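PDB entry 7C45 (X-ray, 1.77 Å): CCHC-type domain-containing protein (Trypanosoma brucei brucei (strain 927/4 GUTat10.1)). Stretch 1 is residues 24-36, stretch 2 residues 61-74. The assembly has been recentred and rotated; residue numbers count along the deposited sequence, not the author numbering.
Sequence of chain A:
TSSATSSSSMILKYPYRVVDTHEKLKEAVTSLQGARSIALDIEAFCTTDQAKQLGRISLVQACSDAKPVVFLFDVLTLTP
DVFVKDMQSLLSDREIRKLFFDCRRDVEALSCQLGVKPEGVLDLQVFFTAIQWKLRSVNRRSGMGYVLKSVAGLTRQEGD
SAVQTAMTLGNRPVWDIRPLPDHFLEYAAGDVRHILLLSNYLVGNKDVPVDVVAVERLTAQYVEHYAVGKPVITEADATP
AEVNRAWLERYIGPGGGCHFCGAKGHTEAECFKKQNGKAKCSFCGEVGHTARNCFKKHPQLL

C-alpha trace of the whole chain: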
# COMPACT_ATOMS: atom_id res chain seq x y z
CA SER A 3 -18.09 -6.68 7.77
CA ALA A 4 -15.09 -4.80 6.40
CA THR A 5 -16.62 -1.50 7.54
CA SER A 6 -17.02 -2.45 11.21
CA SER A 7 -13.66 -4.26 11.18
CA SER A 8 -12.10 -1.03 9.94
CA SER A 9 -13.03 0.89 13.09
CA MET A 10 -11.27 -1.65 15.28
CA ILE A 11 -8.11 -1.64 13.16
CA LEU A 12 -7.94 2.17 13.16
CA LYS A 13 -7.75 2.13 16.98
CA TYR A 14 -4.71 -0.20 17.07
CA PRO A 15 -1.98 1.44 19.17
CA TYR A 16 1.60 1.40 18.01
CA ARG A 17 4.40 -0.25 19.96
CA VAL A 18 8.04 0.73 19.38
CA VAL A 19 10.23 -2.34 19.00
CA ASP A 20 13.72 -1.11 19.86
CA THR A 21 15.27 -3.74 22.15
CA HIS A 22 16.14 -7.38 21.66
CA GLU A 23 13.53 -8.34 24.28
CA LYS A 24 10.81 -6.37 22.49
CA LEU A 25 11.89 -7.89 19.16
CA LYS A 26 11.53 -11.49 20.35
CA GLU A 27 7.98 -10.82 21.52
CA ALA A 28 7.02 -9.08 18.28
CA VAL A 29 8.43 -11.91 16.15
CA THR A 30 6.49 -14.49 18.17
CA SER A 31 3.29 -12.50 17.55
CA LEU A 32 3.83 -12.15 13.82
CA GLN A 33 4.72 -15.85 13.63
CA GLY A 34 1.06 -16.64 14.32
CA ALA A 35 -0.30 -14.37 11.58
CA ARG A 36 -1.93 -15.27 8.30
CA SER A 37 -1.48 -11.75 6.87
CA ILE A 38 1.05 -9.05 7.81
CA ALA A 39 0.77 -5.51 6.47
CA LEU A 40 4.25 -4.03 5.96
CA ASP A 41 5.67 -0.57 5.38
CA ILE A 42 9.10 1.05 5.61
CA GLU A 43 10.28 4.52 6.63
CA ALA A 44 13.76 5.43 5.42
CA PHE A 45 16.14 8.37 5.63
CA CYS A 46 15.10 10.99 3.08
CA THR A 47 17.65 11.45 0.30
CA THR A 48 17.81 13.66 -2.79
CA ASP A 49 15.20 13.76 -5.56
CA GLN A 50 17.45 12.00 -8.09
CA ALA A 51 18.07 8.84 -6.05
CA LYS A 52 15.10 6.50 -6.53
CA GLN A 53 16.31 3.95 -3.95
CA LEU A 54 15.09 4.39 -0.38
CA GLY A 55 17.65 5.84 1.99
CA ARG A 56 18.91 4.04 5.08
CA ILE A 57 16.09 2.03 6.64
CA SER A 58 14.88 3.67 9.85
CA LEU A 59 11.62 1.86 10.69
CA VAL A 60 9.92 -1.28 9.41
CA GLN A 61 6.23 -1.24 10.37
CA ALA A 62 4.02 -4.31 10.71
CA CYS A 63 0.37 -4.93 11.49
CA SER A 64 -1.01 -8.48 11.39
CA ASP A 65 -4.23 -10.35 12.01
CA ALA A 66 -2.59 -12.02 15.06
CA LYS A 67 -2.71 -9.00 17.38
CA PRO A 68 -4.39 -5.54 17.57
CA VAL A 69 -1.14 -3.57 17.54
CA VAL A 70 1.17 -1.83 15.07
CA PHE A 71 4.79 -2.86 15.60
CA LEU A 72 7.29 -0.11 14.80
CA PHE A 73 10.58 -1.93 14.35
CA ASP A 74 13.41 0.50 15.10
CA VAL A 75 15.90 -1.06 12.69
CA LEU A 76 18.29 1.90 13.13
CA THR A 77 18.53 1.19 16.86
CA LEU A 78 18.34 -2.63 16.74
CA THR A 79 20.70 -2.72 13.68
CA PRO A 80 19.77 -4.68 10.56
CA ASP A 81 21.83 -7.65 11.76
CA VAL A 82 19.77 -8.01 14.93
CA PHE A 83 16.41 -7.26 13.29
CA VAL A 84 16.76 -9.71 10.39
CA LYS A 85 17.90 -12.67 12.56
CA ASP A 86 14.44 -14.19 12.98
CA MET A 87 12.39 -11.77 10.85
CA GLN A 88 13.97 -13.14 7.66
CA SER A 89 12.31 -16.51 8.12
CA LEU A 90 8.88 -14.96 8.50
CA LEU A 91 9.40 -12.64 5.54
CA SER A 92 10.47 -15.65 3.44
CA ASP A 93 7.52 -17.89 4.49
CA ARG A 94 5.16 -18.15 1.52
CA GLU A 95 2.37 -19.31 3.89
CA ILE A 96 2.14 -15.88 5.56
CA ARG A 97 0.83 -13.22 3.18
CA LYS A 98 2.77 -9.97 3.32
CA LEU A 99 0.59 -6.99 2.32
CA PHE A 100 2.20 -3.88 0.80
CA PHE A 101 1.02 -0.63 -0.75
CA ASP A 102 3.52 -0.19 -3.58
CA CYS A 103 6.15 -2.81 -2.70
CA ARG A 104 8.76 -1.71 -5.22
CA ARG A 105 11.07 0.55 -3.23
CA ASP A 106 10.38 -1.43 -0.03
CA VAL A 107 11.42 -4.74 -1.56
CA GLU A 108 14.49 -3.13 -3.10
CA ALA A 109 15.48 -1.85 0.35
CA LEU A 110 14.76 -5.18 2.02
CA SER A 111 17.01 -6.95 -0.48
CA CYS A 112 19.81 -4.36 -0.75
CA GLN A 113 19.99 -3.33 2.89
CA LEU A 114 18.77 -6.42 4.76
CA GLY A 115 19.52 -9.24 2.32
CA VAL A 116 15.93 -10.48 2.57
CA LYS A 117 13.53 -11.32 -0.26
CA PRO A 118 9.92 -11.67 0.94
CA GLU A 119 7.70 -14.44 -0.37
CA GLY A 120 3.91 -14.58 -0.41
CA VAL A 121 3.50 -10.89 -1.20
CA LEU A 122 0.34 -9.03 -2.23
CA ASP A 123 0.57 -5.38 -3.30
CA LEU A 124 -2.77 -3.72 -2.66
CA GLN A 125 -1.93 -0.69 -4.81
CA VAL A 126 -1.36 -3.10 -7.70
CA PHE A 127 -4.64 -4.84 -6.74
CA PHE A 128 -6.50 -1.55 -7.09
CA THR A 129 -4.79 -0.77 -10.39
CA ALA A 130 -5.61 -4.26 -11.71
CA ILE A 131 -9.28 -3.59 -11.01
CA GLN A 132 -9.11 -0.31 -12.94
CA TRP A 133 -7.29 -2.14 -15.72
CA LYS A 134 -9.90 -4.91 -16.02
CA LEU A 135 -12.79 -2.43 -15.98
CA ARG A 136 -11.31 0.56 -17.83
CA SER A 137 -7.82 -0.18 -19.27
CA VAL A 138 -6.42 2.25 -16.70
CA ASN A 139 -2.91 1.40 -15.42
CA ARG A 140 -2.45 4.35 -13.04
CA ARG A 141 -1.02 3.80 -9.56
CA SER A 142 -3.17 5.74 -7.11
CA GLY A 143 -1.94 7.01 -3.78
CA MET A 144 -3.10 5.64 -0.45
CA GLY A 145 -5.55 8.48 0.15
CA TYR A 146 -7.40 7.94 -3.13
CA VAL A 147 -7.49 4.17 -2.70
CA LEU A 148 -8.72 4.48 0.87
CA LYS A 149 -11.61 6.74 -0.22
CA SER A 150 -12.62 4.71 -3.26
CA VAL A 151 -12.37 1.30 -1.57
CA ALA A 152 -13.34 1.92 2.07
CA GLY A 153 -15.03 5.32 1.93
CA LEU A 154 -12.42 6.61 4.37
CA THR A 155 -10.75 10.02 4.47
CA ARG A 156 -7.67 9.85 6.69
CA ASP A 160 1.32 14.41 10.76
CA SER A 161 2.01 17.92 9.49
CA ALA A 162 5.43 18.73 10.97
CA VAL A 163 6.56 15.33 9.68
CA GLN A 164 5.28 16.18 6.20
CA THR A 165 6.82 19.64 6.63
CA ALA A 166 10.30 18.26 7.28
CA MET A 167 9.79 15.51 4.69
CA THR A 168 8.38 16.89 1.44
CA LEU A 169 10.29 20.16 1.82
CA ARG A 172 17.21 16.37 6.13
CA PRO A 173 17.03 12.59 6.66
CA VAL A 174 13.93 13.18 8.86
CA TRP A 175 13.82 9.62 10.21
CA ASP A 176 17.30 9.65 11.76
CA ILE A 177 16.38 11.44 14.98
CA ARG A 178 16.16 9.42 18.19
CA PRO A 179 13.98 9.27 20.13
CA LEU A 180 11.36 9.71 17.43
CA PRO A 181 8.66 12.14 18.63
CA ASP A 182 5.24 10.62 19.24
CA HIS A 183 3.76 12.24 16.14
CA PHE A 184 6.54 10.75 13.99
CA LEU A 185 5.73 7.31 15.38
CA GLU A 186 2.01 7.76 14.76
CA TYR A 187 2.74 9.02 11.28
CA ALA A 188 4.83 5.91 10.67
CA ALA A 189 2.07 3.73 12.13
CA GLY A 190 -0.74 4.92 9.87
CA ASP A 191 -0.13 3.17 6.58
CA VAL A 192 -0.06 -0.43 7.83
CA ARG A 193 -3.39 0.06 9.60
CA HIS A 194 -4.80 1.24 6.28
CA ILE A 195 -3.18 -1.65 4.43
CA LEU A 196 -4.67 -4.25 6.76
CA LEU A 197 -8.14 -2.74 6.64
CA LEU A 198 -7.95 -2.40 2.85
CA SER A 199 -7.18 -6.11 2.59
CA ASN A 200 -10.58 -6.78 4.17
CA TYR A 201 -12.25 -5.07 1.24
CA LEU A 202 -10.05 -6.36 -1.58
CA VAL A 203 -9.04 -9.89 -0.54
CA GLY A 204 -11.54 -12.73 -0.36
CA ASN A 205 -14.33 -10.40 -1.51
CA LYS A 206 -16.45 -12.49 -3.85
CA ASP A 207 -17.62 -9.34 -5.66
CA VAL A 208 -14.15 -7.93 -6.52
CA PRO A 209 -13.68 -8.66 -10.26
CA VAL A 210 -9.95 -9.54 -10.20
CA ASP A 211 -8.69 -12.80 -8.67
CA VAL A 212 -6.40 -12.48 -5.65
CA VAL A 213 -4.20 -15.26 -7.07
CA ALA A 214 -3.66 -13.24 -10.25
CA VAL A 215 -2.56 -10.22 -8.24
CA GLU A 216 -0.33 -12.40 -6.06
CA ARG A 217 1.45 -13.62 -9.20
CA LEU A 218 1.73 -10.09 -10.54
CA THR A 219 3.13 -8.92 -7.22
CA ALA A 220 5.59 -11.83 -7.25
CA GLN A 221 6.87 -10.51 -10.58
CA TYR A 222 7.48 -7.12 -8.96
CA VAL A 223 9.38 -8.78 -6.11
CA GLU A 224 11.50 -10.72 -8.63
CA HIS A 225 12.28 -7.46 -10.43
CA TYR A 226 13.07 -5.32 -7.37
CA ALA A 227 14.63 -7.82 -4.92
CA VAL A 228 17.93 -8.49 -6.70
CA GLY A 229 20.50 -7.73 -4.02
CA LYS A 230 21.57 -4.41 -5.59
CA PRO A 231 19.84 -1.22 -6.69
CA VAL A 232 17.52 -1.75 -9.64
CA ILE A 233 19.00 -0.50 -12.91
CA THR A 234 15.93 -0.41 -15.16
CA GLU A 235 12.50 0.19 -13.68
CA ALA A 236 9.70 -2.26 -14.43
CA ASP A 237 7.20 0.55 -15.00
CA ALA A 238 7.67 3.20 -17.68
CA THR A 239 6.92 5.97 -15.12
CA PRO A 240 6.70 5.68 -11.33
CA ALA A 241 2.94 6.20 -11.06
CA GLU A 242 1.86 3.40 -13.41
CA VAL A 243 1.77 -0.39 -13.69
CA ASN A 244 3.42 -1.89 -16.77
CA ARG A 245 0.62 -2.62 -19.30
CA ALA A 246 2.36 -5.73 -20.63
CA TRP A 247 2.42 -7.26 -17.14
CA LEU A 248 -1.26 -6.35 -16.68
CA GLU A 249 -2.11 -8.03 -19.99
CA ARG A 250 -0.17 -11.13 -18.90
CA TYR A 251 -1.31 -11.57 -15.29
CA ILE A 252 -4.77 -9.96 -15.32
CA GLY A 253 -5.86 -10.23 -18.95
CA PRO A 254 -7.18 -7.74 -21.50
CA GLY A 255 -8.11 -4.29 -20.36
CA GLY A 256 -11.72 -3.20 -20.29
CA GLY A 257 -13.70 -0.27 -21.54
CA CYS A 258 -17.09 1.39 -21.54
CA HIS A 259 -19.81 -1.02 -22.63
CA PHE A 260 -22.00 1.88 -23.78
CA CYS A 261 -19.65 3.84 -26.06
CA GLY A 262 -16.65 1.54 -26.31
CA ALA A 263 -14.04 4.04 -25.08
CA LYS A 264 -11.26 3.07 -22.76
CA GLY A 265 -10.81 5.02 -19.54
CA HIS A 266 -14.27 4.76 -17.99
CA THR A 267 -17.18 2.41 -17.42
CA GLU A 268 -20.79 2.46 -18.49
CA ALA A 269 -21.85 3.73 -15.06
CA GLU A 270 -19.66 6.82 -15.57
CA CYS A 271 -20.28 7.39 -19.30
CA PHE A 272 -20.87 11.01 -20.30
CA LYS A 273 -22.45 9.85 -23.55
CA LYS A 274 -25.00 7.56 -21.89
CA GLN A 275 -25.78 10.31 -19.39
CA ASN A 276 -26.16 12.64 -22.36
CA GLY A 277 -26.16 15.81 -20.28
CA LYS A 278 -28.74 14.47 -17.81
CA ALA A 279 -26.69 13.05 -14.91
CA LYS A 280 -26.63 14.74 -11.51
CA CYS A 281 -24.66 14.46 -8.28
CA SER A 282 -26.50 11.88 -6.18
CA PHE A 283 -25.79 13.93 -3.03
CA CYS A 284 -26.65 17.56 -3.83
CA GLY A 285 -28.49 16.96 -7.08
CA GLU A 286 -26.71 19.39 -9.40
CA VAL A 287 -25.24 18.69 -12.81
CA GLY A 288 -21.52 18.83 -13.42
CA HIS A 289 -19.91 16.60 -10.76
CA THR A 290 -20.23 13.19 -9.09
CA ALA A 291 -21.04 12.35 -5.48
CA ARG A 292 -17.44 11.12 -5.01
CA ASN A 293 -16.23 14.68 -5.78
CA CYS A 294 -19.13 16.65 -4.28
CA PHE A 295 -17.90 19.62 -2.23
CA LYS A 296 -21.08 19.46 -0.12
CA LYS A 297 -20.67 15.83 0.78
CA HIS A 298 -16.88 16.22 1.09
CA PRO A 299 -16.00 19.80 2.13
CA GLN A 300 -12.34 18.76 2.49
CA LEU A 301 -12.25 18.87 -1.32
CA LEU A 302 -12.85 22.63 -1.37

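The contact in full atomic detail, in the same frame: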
# COMPACT_ATOMS: atom_id res chain seq x y z
N LYS A 24 12.04 -6.74 23.19
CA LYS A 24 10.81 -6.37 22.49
C LYS A 24 10.72 -7.07 21.13
O LYS A 24 9.63 -7.42 20.67
CB LYS A 24 10.75 -4.86 22.33
CG LYS A 24 10.41 -4.12 23.65
CD LYS A 24 10.72 -2.65 23.48
CE LYS A 24 10.94 -1.89 24.78
NZ LYS A 24 10.97 -0.43 24.51
N LEU A 25 11.86 -7.25 20.47
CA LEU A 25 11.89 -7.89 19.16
C LEU A 25 11.46 -9.35 19.22
O LEU A 25 10.75 -9.83 18.33
CB LEU A 25 13.29 -7.77 18.58
CG LEU A 25 13.59 -8.50 17.26
CD1 LEU A 25 12.78 -7.92 16.09
CD2 LEU A 25 15.08 -8.42 16.97
N LYS A 26 11.92 -10.08 20.23
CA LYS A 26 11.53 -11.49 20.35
C LYS A 26 10.02 -11.62 20.48
O LYS A 26 9.41 -12.47 19.84
CB LYS A 26 12.21 -12.13 21.55
CG LYS A 26 13.68 -11.84 21.65
CD LYS A 26 14.46 -12.68 20.69
CE LYS A 26 14.80 -13.99 21.35
NZ LYS A 26 15.32 -15.02 20.41
N GLU A 27 9.42 -10.77 21.31
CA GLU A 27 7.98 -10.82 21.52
C GLU A 27 7.24 -10.49 20.23
O GLU A 27 6.24 -11.13 19.91
CB GLU A 27 7.60 -9.84 22.62
CG GLU A 27 6.15 -9.82 23.00
N ALA A 28 7.71 -9.48 19.50
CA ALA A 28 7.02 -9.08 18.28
C ALA A 28 7.09 -10.17 17.22
O ALA A 28 6.11 -10.45 16.53
CB ALA A 28 7.62 -7.78 17.73
N VAL A 29 8.27 -10.79 17.07
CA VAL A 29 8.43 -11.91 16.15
C VAL A 29 7.48 -13.05 16.50
O VAL A 29 6.82 -13.61 15.63
CB VAL A 29 9.90 -12.38 16.15
CG1 VAL A 29 10.02 -13.70 15.47
CG2 VAL A 29 10.77 -11.33 15.46
N THR A 30 7.43 -13.43 17.78
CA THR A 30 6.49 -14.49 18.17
C THR A 30 5.05 -14.14 17.78
O THR A 30 4.31 -15.00 17.31
CB THR A 30 6.60 -14.79 19.66
OG1 THR A 30 7.94 -15.13 19.99
CG2 THR A 30 5.70 -15.95 20.03
N SER A 31 4.64 -12.89 17.96
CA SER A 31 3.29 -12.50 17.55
C SER A 31 3.09 -12.66 16.05
O SER A 31 2.14 -13.31 15.60
CB SER A 31 3.01 -11.06 17.95
OG SER A 31 1.76 -10.64 17.44
N LEU A 32 3.99 -12.09 15.26
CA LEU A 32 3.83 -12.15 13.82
C LEU A 32 3.92 -13.57 13.30
O LEU A 32 3.33 -13.89 12.26
CB LEU A 32 4.88 -11.28 13.13
CG LEU A 32 4.83 -9.81 13.41
CD1 LEU A 32 6.11 -9.15 12.88
CD2 LEU A 32 3.58 -9.18 12.79
N GLN A 33 4.63 -14.45 14.03
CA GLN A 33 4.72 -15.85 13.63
C GLN A 33 3.37 -16.54 13.58
O GLN A 33 3.21 -17.53 12.85
CB GLN A 33 5.63 -16.61 14.57
CG GLN A 33 7.07 -16.46 14.20
CD GLN A 33 8.00 -17.15 15.15
OE1 GLN A 33 7.65 -17.44 16.28
NE2 GLN A 33 9.21 -17.40 14.68
N GLY A 34 2.40 -16.09 14.36
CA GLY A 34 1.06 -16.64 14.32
C GLY A 34 0.11 -15.96 13.35
O GLY A 34 -1.09 -16.24 13.38
N ALA A 35 0.60 -15.07 12.49
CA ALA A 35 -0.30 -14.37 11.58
C ALA A 35 -0.54 -15.17 10.31
O ALA A 35 0.27 -16.02 9.90
CB ALA A 35 0.28 -13.01 11.20
N ARG A 36 -1.66 -14.87 9.67
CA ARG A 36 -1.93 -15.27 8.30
C ARG A 36 -1.63 -14.17 7.30
O ARG A 36 -1.27 -14.47 6.15
CB ARG A 36 -3.39 -15.70 8.14
CG ARG A 36 -3.83 -16.83 9.07
CD ARG A 36 -2.94 -18.06 8.90
NE ARG A 36 -2.78 -18.37 7.50
CZ ARG A 36 -1.76 -19.06 7.01
NH1 ARG A 36 -1.70 -19.31 5.70
NH2 ARG A 36 -0.79 -19.51 7.81
N GLN A 61 7.50 -1.22 9.64
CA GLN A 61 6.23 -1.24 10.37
C GLN A 61 5.43 -2.47 9.99
O GLN A 61 5.46 -2.90 8.84
CB GLN A 61 5.43 0.04 10.10
CG GLN A 61 6.25 1.30 10.39
CD GLN A 61 6.93 1.85 9.16
OE1 GLN A 61 8.04 1.46 8.82
NE2 GLN A 61 6.25 2.75 8.48
N ALA A 62 4.75 -3.07 10.96
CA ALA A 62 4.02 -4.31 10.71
C ALA A 62 2.71 -4.31 11.48
O ALA A 62 2.66 -3.92 12.65
CB ALA A 62 4.81 -5.55 11.10
N CYS A 63 1.66 -4.79 10.83
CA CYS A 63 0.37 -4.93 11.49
C CYS A 63 -0.27 -6.19 10.94
O CYS A 63 -0.47 -6.28 9.73
CB CYS A 63 -0.49 -3.71 11.24
SG CYS A 63 -2.06 -3.71 12.16
N SER A 64 -0.55 -7.16 11.82
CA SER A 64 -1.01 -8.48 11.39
C SER A 64 -2.38 -8.79 11.97
O SER A 64 -2.89 -8.10 12.85
CB SER A 64 -0.01 -9.56 11.79
OG SER A 64 -0.35 -10.13 13.05
N ASP A 65 -2.97 -9.86 11.46
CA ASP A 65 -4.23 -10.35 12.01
C ASP A 65 -4.05 -11.12 13.32
O ASP A 65 -5.04 -11.57 13.89
CB ASP A 65 -4.94 -11.23 10.97
CG ASP A 65 -4.13 -12.45 10.58
OD1 ASP A 65 -2.90 -12.40 10.64
OD2 ASP A 65 -4.73 -13.48 10.23
N ALA A 66 -2.82 -11.28 13.82
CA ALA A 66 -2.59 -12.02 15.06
C ALA A 66 -2.67 -11.16 16.32
O ALA A 66 -2.66 -11.71 17.43
CB ALA A 66 -1.21 -12.72 15.01
N LYS A 67 -2.76 -9.83 16.19
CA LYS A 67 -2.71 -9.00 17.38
C LYS A 67 -3.11 -7.57 17.04
O LYS A 67 -2.71 -7.05 15.99
CB LYS A 67 -1.31 -9.06 18.00
CG LYS A 67 -1.19 -8.36 19.33
CD LYS A 67 0.22 -8.34 19.85
CE LYS A 67 0.22 -8.43 21.36
NZ LYS A 67 -0.66 -9.53 21.85
N PRO A 68 -3.90 -6.90 17.88
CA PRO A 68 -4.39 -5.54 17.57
C PRO A 68 -3.38 -4.47 17.94
O PRO A 68 -3.62 -3.62 18.80
CB PRO A 68 -5.65 -5.45 18.44
CG PRO A 68 -5.30 -6.27 19.62
CD PRO A 68 -4.55 -7.45 19.08
N VAL A 69 -2.23 -4.49 17.26
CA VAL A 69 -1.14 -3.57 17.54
C VAL A 69 -0.41 -3.29 16.23
O VAL A 69 -0.40 -4.12 15.32
CB VAL A 69 -0.15 -4.14 18.60
CG1 VAL A 69 0.69 -5.24 18.01
CG2 VAL A 69 0.74 -3.05 19.18
N VAL A 70 0.24 -2.14 16.16
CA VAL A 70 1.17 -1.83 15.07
C VAL A 70 2.58 -1.89 15.65
O VAL A 70 2.90 -1.14 16.58
CB VAL A 70 0.89 -0.45 14.46
CG1 VAL A 70 1.97 -0.06 13.44
CG2 VAL A 70 -0.51 -0.42 13.86
N PHE A 71 3.40 -2.80 15.14
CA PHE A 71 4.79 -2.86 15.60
C PHE A 71 5.60 -1.86 14.80
O PHE A 71 5.54 -1.87 13.57
CB PHE A 71 5.37 -4.26 15.44
CG PHE A 71 4.76 -5.31 16.36
CD1 PHE A 71 4.84 -5.18 17.73
CD2 PHE A 71 4.16 -6.45 15.81
CE1 PHE A 71 4.31 -6.15 18.56
CE2 PHE A 71 3.61 -7.42 16.62
CZ PHE A 71 3.70 -7.29 18.00
N LEU A 72 6.36 -1.01 15.47
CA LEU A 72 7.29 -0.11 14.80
C LEU A 72 8.69 -0.64 15.09
O LEU A 72 9.23 -0.41 16.18
CB LEU A 72 7.13 1.33 15.26
CG LEU A 72 5.73 1.91 15.11
CD1 LEU A 72 5.69 3.28 15.73
CD2 LEU A 72 5.36 1.97 13.62
N PHE A 73 9.27 -1.35 14.14
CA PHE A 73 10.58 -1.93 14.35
C PHE A 73 11.62 -0.84 14.14
O PHE A 73 11.76 -0.32 13.04
CB PHE A 73 10.83 -3.09 13.39
CG PHE A 73 10.01 -4.30 13.69
CD1 PHE A 73 10.39 -5.17 14.70
CD2 PHE A 73 8.86 -4.58 12.97
CE1 PHE A 73 9.65 -6.29 14.99
CE2 PHE A 73 8.11 -5.72 13.24
CZ PHE A 73 8.52 -6.58 14.24
N ASP A 74 12.35 -0.51 15.21
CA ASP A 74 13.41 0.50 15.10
C ASP A 74 14.67 -0.21 14.61
O ASP A 74 15.54 -0.62 15.39
CB ASP A 74 13.60 1.21 16.43
CG ASP A 74 14.60 2.34 16.34
OD1 ASP A 74 15.31 2.43 15.34
OD2 ASP A 74 14.69 3.14 17.30
O HOH W 1 1.08 -9.31 15.12

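The apolar centre of the contact is built from L25, A28 and L32 on the helix and F71 and F73 on the strand. A28 points its CA-to-CB bond toward the strand, and its methyl sits over one face of the F71 ring: CB of A28 lies 3.7 Å from the ring centroid of F71, only 10° off the ring normal, which is the geometry of a CH-pi contact. The same CB is 3.7 Å from CE1 of F73, so one small residue touches both aromatic rings. The small side chain is matched by a close backbone approach, the CA atoms of A28 and F71 being 7.1 Å apart.

L25 and L32 flank A28, one turn away in each direction along the helix. Both set out sideways, but their ends come nearer the strand. CD1 of L25 reaches CE1 of F73 at 3.7 Å, while CD1 of L32 meets CZ of F73 at the ring edge, 3.8 Å away. CD2 of L32 lies 4.1 Å from CD2 of F71, near the plane of that ring, and both L32 methyls, CD1 and CD2, are 4.2 Å from CB of A62. A62 and F71 are themselves paired across the sheet, with A62 N donating to F71 O at 3.0 Å and F71 N to A62 O at 2.8 Å. L32 therefore packs against both strands.

Over this core the helix axis, residues 24-33, runs at 135° to strand 70-74, with a closest approach of 10.3 Å. No backbone-to-backbone hydrogen bond joins the two stretches; the contact buries 574 Å², both sides summed.

Outward, polar atoms enter. S31 OG approaches the edge of F71, 3.8 Å from its CE2, and lies 3.5 Å from CB of K67. A water bridges the serines, 2.8 Å from S31 OG and 2.6 Å from S64 OG. S64 OG also accepts a hydrogen bond from A66 N at 2.8 Å, inside the type I turn from S64 to K67.

That turn meets the chain leaving the helix. CA of A35 comes within 4.8 Å of CA of A66, and CB of A35 is 4.1 Å from CB of A66. At the polar edge, R36 N donates to D65 OD1 at 2.9 Å with an N-H...O angle of 142°; a weak second bond runs from R36 N to D65 OD2 at 3.4 Å. The carboxylate thus binds the arginine's backbone amide, while the end of the R36 side chain leads away.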